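Local coordinates for twin-arginine translocation pathway signal protein (Burkholderia phytofirmans, PDB 2RJO), which binds beta-D-galactopyranose and is probably a periplasmic sugar-binding protein of the kind that serves transport or sensing, at residues Leu8-Arg13 and Leu36-Leu41; Val66-Pro71 and Ile259-Gly264. One frame throughout, in Å; residues are numbered along the deposited sequence.

How the contacts relate
Contact 1 pairs neighbouring strands within 8-13 and 36-41 and is only partly buried; contact 2 sets a third strand, within 66-71, against helix segment 259-264 and is buried throughout. The strands 7-12 and 65-69 lie side by side in one sheet, so the two contacts touch: Ala9 N is 3.0 Å from Val66 O, a probable hydrogen bond, and their centres are about 9 Å apart. Their chemistry differs accordingly. Contact 1 is a ladder of backbone hydrogen bonds, whereas contact 2 is close van der Waals packing on one face of the sheet. Strands 7-12 and 65-69 both point their C-terminal ends toward the galactose, which Arg13 and Asp70 grip through the same hydroxyl, O6.

Contact 1 (Leu8-Arg13 and Leu36-Leu41); sequences LACSFR and LPYVPL. With GAL (beta-D-galactopyranose), chain B; SO4 (sulfate ion), chain D.
The Tyr38 ring meets Cys10 at its edge, where CB lies 3.2 Å from Tyr38 OH, while Pro40 N sits over one face toward the rim. CG of Tyr38 is anti to its backbone N (chi1 176°); the ring runs forward along the strand, and its OH end reaches Cys10, two residues beyond its register partner Leu8. Over one face of the Phe12 ring, again off-centre, stands Leu41 O, which also accepts the Phe12 N hydrogen bond at 3.0 Å. The guanidinium of Arg13 works at its edge: NH2 donates to galactose O6, in its plane, at 3.0 Å, and NH1 to sulfate O2 at 2.8 Å, its bonds to the sugar being weak. Asn72 takes NE, a second-shell hold on the group.

Between the backbones, five bonds zip the parallel strands from Leu8 N to Pro37 O through to Phe12 N; the Leu41 N to Cys10 O bond measures 2.7 Å. Leu8 CD1 packs on Leu36 CB at 3.9 Å, and Ala9 CB faces Val39 CB on the other side of the sheet.

Strands 7-12 and 38-42 with helix 18-34 form a beta-alpha-beta unit. That helix covers Leu8, Cys10 and Tyr38; helix 47-60 lies against Ala9, Val39 and Leu41 through Leu57, and strand 65-69 flanks 7-12 on its other edge.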
loop_
_atom_site.group_PDB
_atom_site.type_symbol
_atom_site.label_atom_id
_atom_site.label_comp_id
_atom_site.label_asym_id
_atom_site.label_seq_id
_atom_site.Cartn_x
_atom_site.Cartn_y
_atom_site.Cartn_z
ATOM N N LEU A 8 17.997 5.761 -10.398
ATOM C CA LEU A 8 16.849 5.037 -9.890
ATOM C C LEU A 8 16.111 6.013 -8.976
ATOM O O LEU A 8 16.732 6.654 -8.124
ATOM C CB LEU A 8 17.296 3.791 -9.112
ATOM C CG LEU A 8 18.055 2.720 -9.902
ATOM C CD1 LEU A 8 18.431 1.573 -8.990
ATOM C CD2 LEU A 8 17.199 2.221 -11.050
ATOM N N ALA A 9 14.799 6.145 -9.161
ATOM C CA ALA A 9 14.014 7.052 -8.332
ATOM C C ALA A 9 12.749 6.384 -7.818
ATOM O O ALA A 9 12.185 5.506 -8.472
ATOM C CB ALA A 9 13.657 8.294 -9.111
ATOM N N CYS A 10 12.314 6.802 -6.634
ATOM C CA CYS A 10 11.112 6.253 -6.023
ATOM C C CYS A 10 10.226 7.388 -5.516
ATOM O O CYS A 10 10.652 8.205 -4.689
ATOM C CB CYS A 10 11.493 5.321 -4.875
ATOM S SG CYS A 10 10.111 4.415 -4.163
ATOM N N SER A 11 8.999 7.447 -6.026
ATOM C CA SER A 11 8.053 8.485 -5.637
ATOM C C SER A 11 6.907 7.951 -4.789
ATOM O O SER A 11 6.259 6.965 -5.143
ATOM C CB SER A 11 7.467 9.173 -6.874
ATOM O OG SER A 11 6.448 10.090 -6.500
ATOM N N PHE A 12 6.653 8.623 -3.671
ATOM C CA PHE A 12 5.578 8.231 -2.770
ATOM C C PHE A 12 5.057 9.404 -1.939
ATOM O O PHE A 12 5.655 10.482 -1.907
ATOM C CB PHE A 12 6.046 7.081 -1.876
ATOM C CG PHE A 12 7.352 7.332 -1.212
ATOM C CD1 PHE A 12 7.409 7.930 0.044
ATOM C CD2 PHE A 12 8.542 6.990 -1.850
ATOM C CE1 PHE A 12 8.639 8.185 0.665
ATOM C CE2 PHE A 12 9.782 7.242 -1.240
ATOM C CZ PHE A 12 9.826 7.841 0.018
ATOM N N ARG A 13 3.940 9.187 -1.260
ATOM C CA ARG A 13 3.309 10.249 -0.490
ATOM C C ARG A 13 4.074 10.819 0.708
ATOM O O ARG A 13 4.354 12.016 0.726
ATOM C CB ARG A 13 1.906 9.807 -0.056
ATOM C CG ARG A 13 0.905 10.953 0.031
ATOM C CD ARG A 13 -0.515 10.476 0.240
ATOM N NE ARG A 13 -1.081 9.773 -0.914
ATOM C CZ ARG A 13 -1.121 8.452 -1.045
ATOM N NH1 ARG A 13 -0.622 7.670 -0.092
ATOM N NH2 ARG A 13 -1.682 7.906 -2.121
ATOM N N LEU A 36 23.710 1.778 -8.426
ATOM C CA LEU A 36 23.216 2.925 -9.190
ATOM C C LEU A 36 22.724 4.026 -8.251
ATOM O O LEU A 36 22.221 3.754 -7.163
ATOM C CB LEU A 36 22.080 2.507 -10.137
ATOM C CG LEU A 36 22.409 1.492 -11.231
ATOM C CD1 LEU A 36 21.133 1.017 -11.882
ATOM C CD2 LEU A 36 23.324 2.107 -12.261
ATOM N N PRO A 37 22.885 5.291 -8.654
ATOM C CA PRO A 37 22.435 6.395 -7.806
ATOM C C PRO A 37 20.936 6.293 -7.540
ATOM O O PRO A 37 20.158 5.909 -8.420
ATOM C CB PRO A 37 22.823 7.637 -8.612
ATOM C CG PRO A 37 22.781 7.153 -10.032
ATOM C CD PRO A 37 23.428 5.793 -9.928
ATOM N N TYR A 38 20.547 6.639 -6.319
ATOM C CA TYR A 38 19.161 6.573 -5.893
ATOM C C TYR A 38 18.600 7.948 -5.546
ATOM O O TYR A 38 19.295 8.762 -4.948
ATOM C CB TYR A 38 19.041 5.666 -4.672
ATOM C CG TYR A 38 17.654 5.635 -4.115
ATOM C CD1 TYR A 38 16.597 5.171 -4.884
ATOM C CD2 TYR A 38 17.392 6.082 -2.822
ATOM C CE1 TYR A 38 15.306 5.148 -4.389
ATOM C CE2 TYR A 38 16.093 6.065 -2.307
ATOM C CZ TYR A 38 15.056 5.593 -3.102
ATOM O OH TYR A 38 13.772 5.559 -2.613
ATOM N N VAL A 39 17.338 8.187 -5.905
ATOM C CA VAL A 39 16.682 9.464 -5.642
ATOM C C VAL A 39 15.276 9.278 -5.095
ATOM O O VAL A 39 14.372 8.857 -5.813
ATOM C CB VAL A 39 16.589 10.314 -6.915
ATOM C CG1 VAL A 39 15.959 11.662 -6.597
ATOM C CG2 VAL A 39 17.960 10.502 -7.501
ATOM N N PRO A 40 15.076 9.573 -3.805
ATOM C CA PRO A 40 13.730 9.404 -3.261
ATOM C C PRO A 40 12.928 10.676 -3.489
ATOM O O PRO A 40 13.469 11.768 -3.395
ATOM C CB PRO A 40 13.998 9.125 -1.786
ATOM C CG PRO A 40 15.171 10.007 -1.503
ATOM C CD PRO A 40 16.051 9.850 -2.733
ATOM N N LEU A 41 11.651 10.537 -3.818
ATOM C CA LEU A 41 10.807 11.702 -4.037
ATOM C C LEU A 41 9.557 11.585 -3.170
ATOM O O LEU A 41 8.880 10.558 -3.190
ATOM C CB LEU A 41 10.431 11.819 -5.520
ATOM C CG LEU A 41 11.591 11.993 -6.522
ATOM C CD1 LEU A 41 11.025 12.102 -7.930
ATOM C CD2 LEU A 41 12.413 13.230 -6.198
HETATM C C1 GAL B . -0.631 4.227 1.882
HETATM C C2 GAL B . -1.249 2.969 2.535
HETATM C C3 GAL B . -1.089 1.779 1.563
HETATM C C4 GAL B . -1.807 2.119 0.245
HETATM C C5 GAL B . -1.143 3.408 -0.313
HETATM C C6 GAL B . -1.831 3.781 -1.610
HETATM O O1 GAL B . -0.793 5.344 2.776
HETATM O O2 GAL B . -0.567 2.678 3.753
HETATM O O3 GAL B . -1.675 0.606 2.123
HETATM O O4 GAL B . -3.184 2.373 0.523
HETATM O O5 GAL B . -1.304 4.522 0.626
HETATM O O6 GAL B . -1.208 4.950 -2.106
HETATM S S SO4 D . 0.416 8.481 3.697
HETATM O O1 SO4 D . 1.497 9.434 3.336
HETATM O O2 SO4 D . -0.561 8.360 2.592
HETATM O O3 SO4 D . -0.249 8.927 4.946
HETATM O O4 SO4 D . 1.023 7.152 3.918
#

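Contact 2 (Val66-Pro71 and Ile259-Gly264); sequences VLNVDP and IGLSMG. With GAL (beta-D-galactopyranose), chain B.
Leu261 wedges its CD2 methyl against the strand, 3.4 Å from both Asn68 CB and Val66 O. Its CG stands anti to the carbonyl carbon; chi2 of 176° sets CD1 anti to CA, and the other branch, CD2, meets the strand. Asn68 answers with CG anti to its own N (chi1 -178°), and with chi2 at 21° the amide lies against Gly260, which has no side chain: CG, OD1 and ND2 are about equally near Gly260 CA, with ND2 at 3.6 Å. The amide nitrogen is held by the carbonyls of Gly257 and Leu256, one turn earlier in helix 253-268, so the buried group is tied to the helix as well as packed on it. At the other end Val66 CG1 rests 3.7 Å from Leu261 O and from Gly264 C, where the helix backbone itself meets the valine methyl. The axes of strand 66-69 and helix segment 259-264 come within 7.3 Å.

Beyond the strand end, Asp70 OD1 accepts a hydrogen bond from galactose O6 at 2.8 Å, with Tyr20 OH bonded to OD2. A helix packed on parallel strands of a mixed sheet, their ends reaching the sugar, is the alpha/beta architecture of periplasmic binding proteins.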
loop_
_atom_site.group_PDB
_atom_site.type_symbol
_atom_site.label_atom_id
_atom_site.label_comp_id
_atom_site.label_asym_id
_atom_site.label_seq_id
_atom_site.Cartn_x
_atom_site.Cartn_y
_atom_site.Cartn_z
ATOM N N VAL A 66 14.843 5.240 -14.107
ATOM C CA VAL A 66 13.955 4.124 -13.820
ATOM C C VAL A 66 13.167 4.522 -12.575
ATOM O O VAL A 66 13.722 4.634 -11.484
ATOM C CB VAL A 66 14.728 2.823 -13.526
ATOM C CG1 VAL A 66 13.759 1.727 -13.103
ATOM C CG2 VAL A 66 15.494 2.385 -14.764
ATOM N N LEU A 67 11.871 4.732 -12.756
ATOM C CA LEU A 67 10.997 5.159 -11.676
ATOM C C LEU A 67 10.018 4.112 -11.145
ATOM O O LEU A 67 9.356 3.419 -11.918
ATOM C CB LEU A 67 10.211 6.380 -12.144
ATOM C CG LEU A 67 9.201 6.961 -11.162
ATOM C CD1 LEU A 67 9.952 7.551 -9.987
ATOM C CD2 LEU A 67 8.368 8.014 -11.848
ATOM N N ASN A 68 9.939 4.001 -9.821
ATOM C CA ASN A 68 9.003 3.090 -9.161
ATOM C C ASN A 68 8.125 4.017 -8.337
ATOM O O ASN A 68 8.545 4.494 -7.283
ATOM C CB ASN A 68 9.729 2.105 -8.241
ATOM C CG ASN A 68 8.775 1.126 -7.579
ATOM O OD1 ASN A 68 7.666 0.920 -8.061
ATOM N ND2 ASN A 68 9.209 0.506 -6.483
ATOM N N VAL A 69 6.910 4.272 -8.815
ATOM C CA VAL A 69 6.016 5.210 -8.144
ATOM C C VAL A 69 4.651 4.717 -7.669
ATOM O O VAL A 69 3.985 3.916 -8.328
ATOM C CB VAL A 69 5.779 6.448 -9.055
ATOM C CG1 VAL A 69 5.183 5.999 -10.389
ATOM C CG2 VAL A 69 4.854 7.452 -8.372
ATOM N N ASP A 70 4.255 5.232 -6.511
ATOM C CA ASP A 70 2.970 4.953 -5.875
ATOM C C ASP A 70 2.231 6.287 -6.084
ATOM O O ASP A 70 2.380 7.209 -5.288
ATOM C CB ASP A 70 3.184 4.697 -4.373
ATOM C CG ASP A 70 1.888 4.393 -3.618
ATOM O OD1 ASP A 70 0.804 4.858 -4.034
ATOM O OD2 ASP A 70 1.958 3.694 -2.585
ATOM N N PRO A 71 1.452 6.413 -7.177
ATOM C CA PRO A 71 0.710 7.646 -7.469
ATOM C C PRO A 71 -0.166 8.136 -6.321
ATOM O O PRO A 71 -0.946 7.370 -5.759
ATOM C CB PRO A 71 -0.113 7.267 -8.701
ATOM C CG PRO A 71 0.784 6.317 -9.405
ATOM C CD PRO A 71 1.257 5.436 -8.262
ATOM N N ILE A 259 11.619 -4.284 -5.819
ATOM C CA ILE A 259 11.206 -5.045 -6.989
ATOM C C ILE A 259 10.689 -4.141 -8.117
ATOM O O ILE A 259 10.998 -4.373 -9.281
ATOM C CB ILE A 259 10.120 -6.083 -6.619
ATOM C CG1 ILE A 259 10.213 -7.290 -7.562
ATOM C CG2 ILE A 259 8.727 -5.449 -6.724
ATOM C CD1 ILE A 259 11.539 -8.020 -7.509
ATOM N N GLY A 260 9.918 -3.112 -7.769
ATOM C CA GLY A 260 9.402 -2.200 -8.778
ATOM C C GLY A 260 10.523 -1.678 -9.661
ATOM O O GLY A 260 10.415 -1.694 -10.891
ATOM N N LEU A 261 11.605 -1.228 -9.025
ATOM C CA LEU A 261 12.775 -0.715 -9.735
ATOM C C LEU A 261 13.518 -1.833 -10.472
ATOM O O LEU A 261 14.043 -1.623 -11.555
ATOM C CB LEU A 261 13.740 -0.052 -8.756
ATOM C CG LEU A 261 13.329 1.224 -8.024
ATOM C CD1 LEU A 261 14.439 1.599 -7.060
ATOM C CD2 LEU A 261 13.076 2.353 -9.016
ATOM N N SER A 262 13.573 -3.015 -9.866
ATOM C CA SER A 262 14.248 -4.143 -10.484
ATOM C C SER A 262 13.600 -4.456 -11.840
ATOM O O SER A 262 14.296 -4.591 -12.847
ATOM C CB SER A 262 14.178 -5.357 -9.557
ATOM O OG SER A 262 14.898 -6.450 -10.086
HETATM N N MSE A 263 12.273 -4.566 -11.862
HETATM C CA MSE A 263 11.538 -4.837 -13.100
HETATM C C MSE A 263 11.888 -3.766 -14.127
HETATM O O MSE A 263 12.237 -4.061 -15.276
HETATM C CB MSE A 263 10.024 -4.782 -12.865
HETATM C CG MSE A 263 9.432 -5.977 -12.156
HETATM SE SE MSE A 263 7.698 -5.720 -11.743
HETATM C CE MSE A 263 7.714 -6.173 -10.075
ATOM N N GLY A 264 11.780 -2.516 -13.691
ATOM C CA GLY A 264 12.071 -1.401 -14.562
ATOM C C GLY A 264 13.480 -1.402 -15.117
ATOM O O GLY A 264 13.669 -1.144 -16.302
HETATM C C1 GAL B . -0.631 4.227 1.882
HETATM C C2 GAL B . -1.249 2.969 2.535
HETATM C C3 GAL B . -1.089 1.779 1.563
HETATM C C4 GAL B . -1.807 2.119 0.245
HETATM C C5 GAL B . -1.143 3.408 -0.313
HETATM C C6 GAL B . -1.831 3.781 -1.610
HETATM O O1 GAL B . -0.793 5.344 2.776
HETATM O O2 GAL B . -0.567 2.678 3.753
HETATM O O3 GAL B . -1.675 0.606 2.123
HETATM O O4 GAL B . -3.184 2.373 0.523
HETATM O O5 GAL B . -1.304 4.522 0.626
HETATM O O6 GAL B . -1.208 4.950 -2.106
#